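PDB 5K3H: acyl-coenzyme A oxidase acox-1.1 from Caenorhabditis elegans, which catalyses the FAD-dependent, oxygen-consuming desaturation of acyl-CoAs to (2E)-enoyl-CoAs with release of hydrogen peroxide, the first step of peroxisomal beta-oxidation. Local coordinates for residues R44-A52 / S617-L625; K71-L82 / N102-M113. All coordinates share one frame; numbering follows the deposited sequence.

Contact 1: residues R44-A52 / S617-L625; sequences RREITAKLA and SWEFSDREL
E619 meets both R44 and R45 of helix 38-52. It has just left the preceding helix with positive phi, and its carbonyl faces R44. NH1 and NH2 of R44 both bond E619 O end-on, each at 3.1 Å. They come from the same face of the carbonyl, and the oxygen lies in the guanidinium plane. The carboxylate of E619 turns to R45: OE1 takes R45 NH1 on its syn lone pair at 3.0 Å, with the guanidinium and carboxylate planes 68° apart. The ring of F620 lies near R44, with CD1 3.7 Å from R44 NH2. S621 caps the next helix through OG, which accepts from E624 N and also bonds E104. Its CB packs on T48 CG2 at 3.7 Å. The R623 chain bends at chi3 (-33°), which brings NH2 to T48 O at 2.9 Å. That oxygen already accepts from A52 N, and R623 NH2 also pairs with E104. E624 OE1 adds a long salt bridge to R44 NH2, 3.6 Å away, while its OE2 bonds the hydroxyl of Y308. Arginines of helix 38-52 thus bind the turn after helix 590-616, and R623 of the N-capped helix 622-625 binds back, joining the N-terminal and C-terminal regions of the acyl-CoA oxidase fold.

Contact 2: residues K71-L82 / N102-M113; sequences KIMESARKLTVL and NNEVLGIEGNPM
The contact is part of the helical N-terminal region of the acyl-CoA oxidase fold, where helix 68-85 packs on the end of helix 97-105 and the loop after it. L79, L82, V105, L106 and P112 form its apolar centre. L82 and L106 meet tip to tip, CD1 to CD1 at 3.9 Å. L82 CG also lies 4.0 Å from V105 CG1. L79 CD1 reaches L106 CD1, and its CD2 touches both P112 CD and M113 CG. L79 sends CG anti to its backbone nitrogen (chi1 -165°), which carries the branch toward L106 and the loop. N111 shapes that loop: its OD1 accepts from M113 N at 2.8 Å, an Asx turn. S75 OG packs close to N111 CB and donates to a water at 2.7 Å. The same water donates to L106 O and G110 O, tying helix and loop together.

Two lysines reach across. K78 bends at chi3 (-81°) and brings NZ to V105 O at 2.9 Å, nearly along the C=O axis. NZ also forms a salt bridge with D59. A methionine in place of K78 would probably leave V105 O without this donor and D59 without its positive mate. K71 NZ forms a salt bridge with E109 OE1 at 2.7 Å on the syn lone pair, the two side chains crossing at about a right angle. The other oxygen of E109 bonds Y419. Other side chains of this helix, M73, R77 and T80, pack on Y661 of the second subunit.

Leucines, valine and proline thus fill the middle. K78 and the water meet backbone carbonyls at the end of the helix and in the loop, and K71 meets the carboxylate of E109. The buried positive charge of K78 is probably offset by D59.

How the contacts relate
The two contacts lie on the same side of the chain's centre, about 16 Å apart between their centres. Helix 38-52 of contact 1 is followed directly by helix 68-85 of contact 2. Residues 102-113 come next, whereas 617-625 arrive more than 500 residues later. Contact 2 is therefore local to the N-terminal region, while contact 1 ties that region to the C-terminal one. E104, on helix 97-105, links them. It forms a salt bridge with R623 and a probable hydrogen bond with S621, and its CB packs on L51. Helix 97-105 thus takes part in contact 2 and also touches both segments of contact 1.

Contact 1: residues R44-A52 / S617-L625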
loop_
_atom_site.group_PDB
_atom_site.type_symbol
_atom_site.label_atom_id
_atom_site.label_comp_id
_atom_site.label_asym_id
_atom_site.label_seq_id
_atom_site.Cartn_x
_atom_site.Cartn_y
_atom_site.Cartn_z
ATOM N N ARG B 44 15.863 -16.987 -21.648
ATOM C CA ARG B 44 14.986 -17.076 -20.476
ATOM C C ARG B 44 14.138 -18.342 -20.512
ATOM O O ARG B 44 13.985 -19.035 -19.498
ATOM C CB ARG B 44 14.087 -15.836 -20.378
ATOM C CG ARG B 44 14.817 -14.530 -20.031
ATOM C CD ARG B 44 13.848 -13.376 -19.860
ATOM N NE ARG B 44 13.049 -13.460 -18.642
ATOM C CZ ARG B 44 11.838 -14.019 -18.574
ATOM N NH1 ARG B 44 11.291 -14.561 -19.651
ATOM N NH2 ARG B 44 11.165 -14.042 -17.435
ATOM N N ARG B 45 13.549 -18.641 -21.672
ATOM C CA ARG B 45 12.713 -19.832 -21.780
ATOM C C ARG B 45 13.536 -21.099 -21.618
ATOM O O ARG B 45 13.063 -22.066 -21.009
ATOM C CB ARG B 45 11.961 -19.833 -23.111
ATOM C CG ARG B 45 11.067 -18.602 -23.232
ATOM C CD ARG B 45 10.029 -18.707 -24.320
ATOM N NE ARG B 45 10.615 -18.763 -25.659
ATOM C CZ ARG B 45 10.994 -17.696 -26.350
ATOM N NH1 ARG B 45 10.873 -16.479 -25.827
ATOM N NH2 ARG B 45 11.506 -17.847 -27.556
ATOM N N GLU B 46 14.777 -21.108 -22.143
ATOM C CA GLU B 46 15.646 -22.273 -21.997
ATOM C C GLU B 46 16.076 -22.465 -20.554
ATOM O O GLU B 46 16.101 -23.597 -20.059
ATOM C CB GLU B 46 16.877 -22.141 -22.897
ATOM C CG GLU B 46 16.567 -22.153 -24.372
ATOM C CD GLU B 46 17.803 -21.993 -25.248
ATOM O OE1 GLU B 46 18.905 -21.820 -24.702
ATOM O OE2 GLU B 46 17.680 -22.012 -26.489
ATOM N N ILE B 47 16.436 -21.371 -19.878
ATOM C CA ILE B 47 16.791 -21.423 -18.461
ATOM C C ILE B 47 15.634 -21.971 -17.634
ATOM O O ILE B 47 15.827 -22.806 -16.739
ATOM C CB ILE B 47 17.215 -20.031 -17.962
ATOM C CG1 ILE B 47 18.549 -19.604 -18.561
ATOM C CG2 ILE B 47 17.231 -19.985 -16.450
ATOM C CD1 ILE B 47 18.795 -18.112 -18.422
ATOM N N THR B 48 14.421 -21.476 -17.896
ATOM C CA THR B 48 13.237 -21.944 -17.181
ATOM C C THR B 48 13.027 -23.434 -17.395
ATOM O O THR B 48 12.768 -24.174 -16.440
ATOM C CB THR B 48 12.022 -21.128 -17.637
ATOM O OG1 THR B 48 12.199 -19.779 -17.221
ATOM C CG2 THR B 48 10.704 -21.660 -17.084
ATOM N N ALA B 49 13.120 -23.888 -18.653
ATOM C CA ALA B 49 12.935 -25.301 -18.958
ATOM C C ALA B 49 14.004 -26.154 -18.284
ATOM O O ALA B 49 13.708 -27.218 -17.726
ATOM C CB ALA B 49 12.958 -25.507 -20.470
ATOM N N LYS B 50 15.246 -25.680 -18.271
ATOM C CA LYS B 50 16.291 -26.430 -17.593
ATOM C C LYS B 50 15.993 -26.543 -16.099
ATOM O O LYS B 50 16.116 -27.624 -15.510
ATOM C CB LYS B 50 17.647 -25.764 -17.848
ATOM C CG LYS B 50 18.844 -26.464 -17.193
ATOM C CD LYS B 50 19.011 -27.896 -17.712
ATOM C CE LYS B 50 20.323 -28.498 -17.240
ATOM N NZ LYS B 50 20.577 -29.838 -17.877
ATOM N N LEU B 51 15.571 -25.445 -15.467
ATOM C CA LEU B 51 15.272 -25.510 -14.039
ATOM C C LEU B 51 14.131 -26.485 -13.733
ATOM O O LEU B 51 14.077 -27.066 -12.638
ATOM C CB LEU B 51 14.938 -24.114 -13.525
ATOM C CG LEU B 51 16.091 -23.120 -13.448
ATOM C CD1 LEU B 51 15.545 -21.696 -13.337
ATOM C CD2 LEU B 51 17.025 -23.440 -12.296
ATOM N N ALA B 52 13.221 -26.697 -14.683
ATOM C CA ALA B 52 12.152 -27.662 -14.450
ATOM C C ALA B 52 12.697 -29.065 -14.221
ATOM O O ALA B 52 12.007 -29.892 -13.611
ATOM C CB ALA B 52 11.154 -27.661 -15.614
ATOM N N SER B 617 3.567 -11.955 -22.546
ATOM C CA SER B 617 4.809 -11.737 -23.277
ATOM C C SER B 617 6.000 -11.531 -22.359
ATOM O O SER B 617 7.141 -11.616 -22.826
ATOM C CB SER B 617 4.662 -10.560 -24.237
ATOM O OG SER B 617 3.693 -10.847 -25.245
ATOM N N TRP B 618 5.781 -11.207 -21.082
ATOM C CA TRP B 618 6.904 -11.142 -20.152
ATOM C C TRP B 618 7.412 -12.526 -19.760
ATOM O O TRP B 618 8.493 -12.628 -19.164
ATOM C CB TRP B 618 6.492 -10.355 -18.922
ATOM C CG TRP B 618 6.282 -8.950 -19.246
ATOM C CD1 TRP B 618 5.261 -8.430 -19.976
ATOM C CD2 TRP B 618 7.100 -7.857 -18.854
ATOM N NE1 TRP B 618 5.396 -7.068 -20.075
ATOM C CE2 TRP B 618 6.522 -6.692 -19.388
ATOM C CE3 TRP B 618 8.261 -7.743 -18.094
ATOM C CZ2 TRP B 618 7.063 -5.427 -19.183
ATOM C CZ3 TRP B 618 8.804 -6.475 -17.893
ATOM C CH2 TRP B 618 8.197 -5.339 -18.436
ATOM N N GLU B 619 6.619 -13.562 -20.035
ATOM C CA GLU B 619 6.987 -14.964 -19.917
ATOM C C GLU B 619 7.568 -15.289 -18.539
ATOM O O GLU B 619 8.736 -15.652 -18.391
ATOM C CB GLU B 619 7.919 -15.336 -21.068
ATOM C CG GLU B 619 7.176 -15.244 -22.386
ATOM C CD GLU B 619 7.971 -15.756 -23.527
ATOM O OE1 GLU B 619 9.212 -15.579 -23.514
ATOM O OE2 GLU B 619 7.362 -16.352 -24.430
ATOM N N PHE B 620 6.693 -15.160 -17.532
ATOM C CA PHE B 620 6.981 -15.587 -16.163
ATOM C C PHE B 620 6.375 -16.965 -15.922
ATOM O O PHE B 620 5.150 -17.137 -16.019
ATOM C CB PHE B 620 6.418 -14.607 -15.145
ATOM C CG PHE B 620 6.896 -13.211 -15.321
ATOM C CD1 PHE B 620 8.260 -12.931 -15.437
ATOM C CD2 PHE B 620 6.001 -12.162 -15.344
ATOM C CE1 PHE B 620 8.707 -11.643 -15.591
ATOM C CE2 PHE B 620 6.452 -10.871 -15.507
ATOM C CZ PHE B 620 7.806 -10.623 -15.632
ATOM N N SER B 621 7.222 -17.934 -15.577
ATOM C CA SER B 621 6.725 -19.238 -15.176
ATOM C C SER B 621 6.054 -19.146 -13.804
ATOM O O SER B 621 6.251 -18.186 -13.052
ATOM C CB SER B 621 7.872 -20.244 -15.139
ATOM O OG SER B 621 8.752 -19.958 -14.065
ATOM N N ASP B 622 5.238 -20.160 -13.488
ATOM C CA ASP B 622 4.632 -20.247 -12.161
ATOM C C ASP B 622 5.692 -20.329 -11.082
ATOM O O ASP B 622 5.540 -19.736 -10.003
ATOM C CB ASP B 622 3.705 -21.463 -12.075
ATOM C CG ASP B 622 2.367 -21.204 -12.679
ATOM O OD1 ASP B 622 2.094 -20.004 -12.903
ATOM O OD2 ASP B 622 1.603 -22.170 -12.946
ATOM N N ARG B 623 6.785 -21.053 -11.349
ATOM C CA ARG B 623 7.845 -21.129 -10.353
ATOM C C ARG B 623 8.411 -19.745 -10.050
ATOM O O ARG B 623 8.829 -19.480 -8.918
ATOM C CB ARG B 623 8.950 -22.088 -10.818
ATOM C CG ARG B 623 8.582 -23.611 -10.713
ATOM C CD ARG B 623 9.806 -24.530 -10.856
ATOM N NE ARG B 623 10.755 -23.905 -11.780
ATOM C CZ ARG B 623 10.695 -24.004 -13.111
ATOM N NH1 ARG B 623 9.736 -24.724 -13.691
ATOM N NH2 ARG B 623 11.598 -23.382 -13.861
ATOM N N GLU B 624 8.420 -18.840 -11.028
ATOM C CA GLU B 624 8.880 -17.480 -10.749
ATOM C C GLU B 624 7.787 -16.627 -10.118
ATOM O O GLU B 624 8.044 -15.893 -9.153
ATOM C CB GLU B 624 9.386 -16.813 -12.029
ATOM C CG GLU B 624 9.858 -15.391 -11.833
ATOM C CD GLU B 624 10.358 -14.740 -13.118
ATOM O OE1 GLU B 624 10.421 -15.407 -14.162
ATOM O OE2 GLU B 624 10.681 -13.543 -13.088
ATOM N N LEU B 625 6.572 -16.685 -10.681
ATOM C CA LEU B 625 5.508 -15.752 -10.313
ATOM C C LEU B 625 5.015 -15.986 -8.892
ATOM O O LEU B 625 4.667 -15.031 -8.189
ATOM C CB LEU B 625 4.348 -15.866 -11.308
ATOM C CG LEU B 625 3.307 -14.754 -11.246
ATOM C CD1 LEU B 625 4.029 -13.464 -11.517
ATOM C CD2 LEU B 625 2.207 -14.947 -12.274
HETATM O O HOH W 1 11.335 -14.691 -22.636
HETATM O O HOH W 2 10.448 -18.081 -18.900
#

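Contact 2: residues K71-L82 / N102-M113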
loop_
_atom_site.group_PDB
_atom_site.type_symbol
_atom_site.label_atom_id
_atom_site.label_comp_id
_atom_site.label_asym_id
_atom_site.label_seq_id
_atom_site.Cartn_x
_atom_site.Cartn_y
_atom_site.Cartn_z
ATOM N N LYS B 71 12.461 -19.407 5.875
ATOM C CA LYS B 71 12.771 -18.804 4.581
ATOM C C LYS B 71 14.272 -18.604 4.412
ATOM O O LYS B 71 14.823 -18.859 3.334
ATOM C CB LYS B 71 12.050 -17.459 4.426
ATOM C CG LYS B 71 10.538 -17.496 4.302
ATOM C CD LYS B 71 10.023 -16.063 4.370
ATOM C CE LYS B 71 8.522 -15.991 4.616
ATOM N NZ LYS B 71 7.775 -15.410 3.485
ATOM N N ILE B 72 14.949 -18.134 5.465
ATOM C CA ILE B 72 16.388 -17.862 5.365
ATOM C C ILE B 72 17.187 -19.162 5.189
ATOM O O ILE B 72 18.097 -19.230 4.349
ATOM C CB ILE B 72 16.852 -17.026 6.579
ATOM C CG1 ILE B 72 16.176 -15.639 6.518
ATOM C CG2 ILE B 72 18.371 -16.888 6.607
ATOM C CD1 ILE B 72 16.455 -14.708 7.690
ATOM N N MET B 73 16.845 -20.219 5.946
ATOM C CA MET B 73 17.456 -21.537 5.727
ATOM C C MET B 73 17.266 -22.019 4.285
ATOM O O MET B 73 18.218 -22.466 3.633
ATOM C CB MET B 73 16.877 -22.559 6.708
ATOM C CG MET B 73 17.589 -22.598 8.058
ATOM S SD MET B 73 19.351 -23.018 7.998
ATOM C CE MET B 73 19.270 -24.809 7.840
ATOM N N GLU B 74 16.030 -21.972 3.786
ATOM C CA GLU B 74 15.751 -22.400 2.422
ATOM C C GLU B 74 16.542 -21.572 1.414
ATOM O O GLU B 74 17.098 -22.108 0.449
ATOM C CB GLU B 74 14.244 -22.276 2.167
ATOM C CG GLU B 74 13.785 -22.506 0.736
ATOM C CD GLU B 74 13.731 -23.991 0.405
ATOM O OE1 GLU B 74 14.045 -24.809 1.285
ATOM O OE2 GLU B 74 13.375 -24.355 -0.725
ATOM N N SER B 75 16.608 -20.259 1.625
ATOM C CA SER B 75 17.318 -19.388 0.697
ATOM C C SER B 75 18.808 -19.726 0.663
ATOM O O SER B 75 19.437 -19.690 -0.401
ATOM C CB SER B 75 17.061 -17.919 1.093
ATOM O OG SER B 75 17.619 -16.980 0.184
ATOM N N ALA B 76 19.398 -20.028 1.832
ATOM C CA ALA B 76 20.803 -20.441 1.888
ATOM C C ALA B 76 21.004 -21.803 1.229
ATOM O O ALA B 76 21.989 -22.017 0.510
ATOM C CB ALA B 76 21.289 -20.466 3.340
ATOM N N ARG B 77 20.081 -22.736 1.472
ATOM C CA ARG B 77 20.103 -24.026 0.790
ATOM C C ARG B 77 20.215 -23.864 -0.725
ATOM O O ARG B 77 21.177 -24.338 -1.344
ATOM C CB ARG B 77 18.844 -24.812 1.158
ATOM C CG ARG B 77 18.863 -26.265 0.725
ATOM C CD ARG B 77 17.514 -26.940 0.965
ATOM N NE ARG B 77 16.444 -26.425 0.121
ATOM C CZ ARG B 77 16.342 -26.670 -1.188
ATOM N NH1 ARG B 77 17.251 -27.408 -1.814
ATOM N NH2 ARG B 77 15.334 -26.162 -1.883
ATOM N N LYS B 78 19.235 -23.175 -1.337
ATOM C CA LYS B 78 19.226 -22.985 -2.792
ATOM C C LYS B 78 20.442 -22.214 -3.268
ATOM O O LYS B 78 20.971 -22.483 -4.356
ATOM C CB LYS B 78 17.953 -22.257 -3.221
ATOM C CG LYS B 78 16.718 -23.058 -2.949
ATOM C CD LYS B 78 15.515 -22.505 -3.661
ATOM C CE LYS B 78 14.965 -21.332 -2.869
ATOM N NZ LYS B 78 13.571 -21.014 -3.272
ATOM N N LEU B 79 20.907 -21.254 -2.470
ATOM C CA LEU B 79 22.056 -20.462 -2.882
ATOM C C LEU B 79 23.297 -21.337 -3.064
ATOM O O LEU B 79 24.018 -21.198 -4.060
ATOM C CB LEU B 79 22.296 -19.355 -1.855
ATOM C CG LEU B 79 23.200 -18.174 -2.184
ATOM C CD1 LEU B 79 22.782 -17.520 -3.488
ATOM C CD2 LEU B 79 23.087 -17.178 -1.044
ATOM N N THR B 80 23.551 -22.266 -2.133
ATOM C CA THR B 80 24.721 -23.131 -2.275
ATOM C C THR B 80 24.588 -24.049 -3.489
ATOM O O THR B 80 25.568 -24.272 -4.213
ATOM C CB THR B 80 24.959 -23.947 -1.002
ATOM O OG1 THR B 80 23.815 -24.751 -0.731
ATOM C CG2 THR B 80 25.260 -23.062 0.197
ATOM N N VAL B 81 23.389 -24.586 -3.740
ATOM C CA VAL B 81 23.200 -25.391 -4.946
ATOM C C VAL B 81 23.461 -24.563 -6.200
ATOM O O VAL B 81 24.068 -25.051 -7.160
ATOM C CB VAL B 81 21.794 -26.006 -4.966
ATOM C CG1 VAL B 81 21.614 -26.838 -6.221
ATOM C CG2 VAL B 81 21.572 -26.834 -3.715
ATOM N N LEU B 82 23.021 -23.295 -6.212
ATOM C CA LEU B 82 23.280 -22.424 -7.362
ATOM C C LEU B 82 24.773 -22.288 -7.644
ATOM O O LEU B 82 25.221 -22.543 -8.762
ATOM C CB LEU B 82 22.680 -21.032 -7.150
ATOM C CG LEU B 82 21.216 -20.751 -7.509
ATOM C CD1 LEU B 82 20.911 -19.245 -7.275
ATOM C CD2 LEU B 82 20.830 -21.199 -8.928
ATOM N N ASN B 102 18.135 -15.964 -10.734
ATOM C CA ASN B 102 17.835 -15.669 -9.340
ATOM C C ASN B 102 16.337 -15.450 -9.120
ATOM O O ASN B 102 15.794 -15.876 -8.091
ATOM C CB ASN B 102 18.661 -14.473 -8.859
ATOM C CG ASN B 102 20.139 -14.855 -8.515
ATOM O OD1 ASN B 102 20.499 -16.045 -8.385
ATOM N ND2 ASN B 102 20.988 -13.840 -8.386
ATOM N N ASN B 103 15.647 -14.795 -10.068
ATOM C CA ASN B 103 14.200 -14.573 -9.921
ATOM C C ASN B 103 13.435 -15.890 -9.844
ATOM O O ASN B 103 12.509 -16.021 -9.037
ATOM C CB ASN B 103 13.646 -13.756 -11.091
ATOM C CG ASN B 103 14.128 -12.335 -11.111
ATOM O OD1 ASN B 103 14.428 -11.743 -10.075
ATOM N ND2 ASN B 103 14.210 -11.767 -12.311
ATOM N N GLU B 104 13.780 -16.855 -10.715
ATOM C CA GLU B 104 13.172 -18.186 -10.686
ATOM C C GLU B 104 13.483 -18.904 -9.378
ATOM O O GLU B 104 12.590 -19.448 -8.716
ATOM C CB GLU B 104 13.693 -19.036 -11.854
ATOM C CG GLU B 104 13.101 -18.754 -13.222
ATOM C CD GLU B 104 12.044 -19.774 -13.640
ATOM O OE1 GLU B 104 11.882 -20.821 -12.968
ATOM O OE2 GLU B 104 11.324 -19.486 -14.621
ATOM N N VAL B 105 14.758 -18.941 -9.004
ATOM C CA VAL B 105 15.202 -19.768 -7.886
ATOM C C VAL B 105 15.058 -19.029 -6.563
ATOM O O VAL B 105 14.404 -19.523 -5.645
ATOM C CB VAL B 105 16.652 -20.263 -8.147
ATOM C CG1 VAL B 105 17.260 -20.967 -6.941
ATOM C CG2 VAL B 105 16.656 -21.229 -9.315
ATOM N N LEU B 106 15.578 -17.809 -6.462
ATOM C CA LEU B 106 15.629 -17.138 -5.168
ATOM C C LEU B 106 14.419 -16.249 -4.897
ATOM O O LEU B 106 14.054 -16.067 -3.731
ATOM C CB LEU B 106 16.935 -16.332 -5.051
ATOM C CG LEU B 106 18.262 -17.151 -5.091
ATOM C CD1 LEU B 106 19.516 -16.285 -5.153
ATOM C CD2 LEU B 106 18.373 -18.151 -3.920
ATOM N N GLY B 107 13.757 -15.728 -5.942
ATOM C CA GLY B 107 12.549 -14.949 -5.755
ATOM C C GLY B 107 12.822 -13.497 -5.410
ATOM O O GLY B 107 13.891 -12.954 -5.675
ATOM N N ILE B 108 11.810 -12.849 -4.837
ATOM C CA ILE B 108 11.886 -11.416 -4.540
ATOM C C ILE B 108 12.068 -11.096 -3.054
ATOM O O ILE B 108 12.358 -9.929 -2.727
ATOM C CB ILE B 108 10.665 -10.652 -5.101
ATOM C CG1 ILE B 108 9.347 -11.139 -4.479
ATOM C CG2 ILE B 108 10.641 -10.751 -6.613
ATOM C CD1 ILE B 108 8.146 -10.277 -4.849
ATOM N N GLU B 109 11.912 -12.071 -2.146
ATOM C CA GLU B 109 11.953 -11.764 -0.720
ATOM C C GLU B 109 13.370 -11.634 -0.160
ATOM O O GLU B 109 13.507 -11.293 1.024
ATOM C CB GLU B 109 11.170 -12.809 0.072
ATOM C CG GLU B 109 9.710 -12.946 -0.390
ATOM C CD GLU B 109 8.825 -13.760 0.554
ATOM O OE1 GLU B 109 9.120 -13.764 1.769
ATOM O OE2 GLU B 109 7.839 -14.385 0.090
ATOM N N GLY B 110 14.405 -11.836 -0.973
ATOM C CA GLY B 110 15.789 -11.670 -0.573
ATOM C C GLY B 110 16.572 -12.979 -0.553
ATOM O O GLY B 110 16.035 -14.076 -0.741
ATOM N N ASN B 111 17.881 -12.835 -0.335
ATOM C CA ASN B 111 18.753 -13.975 -0.073
ATOM C C ASN B 111 19.980 -13.467 0.676
ATOM O O ASN B 111 20.203 -12.254 0.758
ATOM C CB ASN B 111 19.133 -14.714 -1.375
ATOM C CG ASN B 111 20.080 -13.921 -2.249
ATOM O OD1 ASN B 111 21.297 -14.011 -2.103
ATOM N ND2 ASN B 111 19.521 -13.124 -3.162
ATOM N N PRO B 112 20.764 -14.365 1.288
ATOM C CA PRO B 112 21.910 -13.922 2.116
ATOM C C PRO B 112 22.997 -13.185 1.363
ATOM O O PRO B 112 23.901 -12.619 2.006
ATOM C CB PRO B 112 22.457 -15.233 2.685
ATOM C CG PRO B 112 21.259 -16.153 2.713
ATOM C CD PRO B 112 20.479 -15.803 1.486
ATOM N N MET B 113 22.990 -13.229 0.033
ATOM C CA MET B 113 24.011 -12.566 -0.763
ATOM C C MET B 113 23.403 -11.542 -1.704
ATOM O O MET B 113 24.018 -11.185 -2.714
ATOM C CB MET B 113 24.838 -13.603 -1.523
ATOM C CG MET B 113 25.693 -14.414 -0.592
ATOM S SD MET B 113 26.749 -15.605 -1.422
ATOM C CE MET B 113 27.775 -14.565 -2.461
HETATM O O HOH W 3 15.768 -16.628 -1.733
#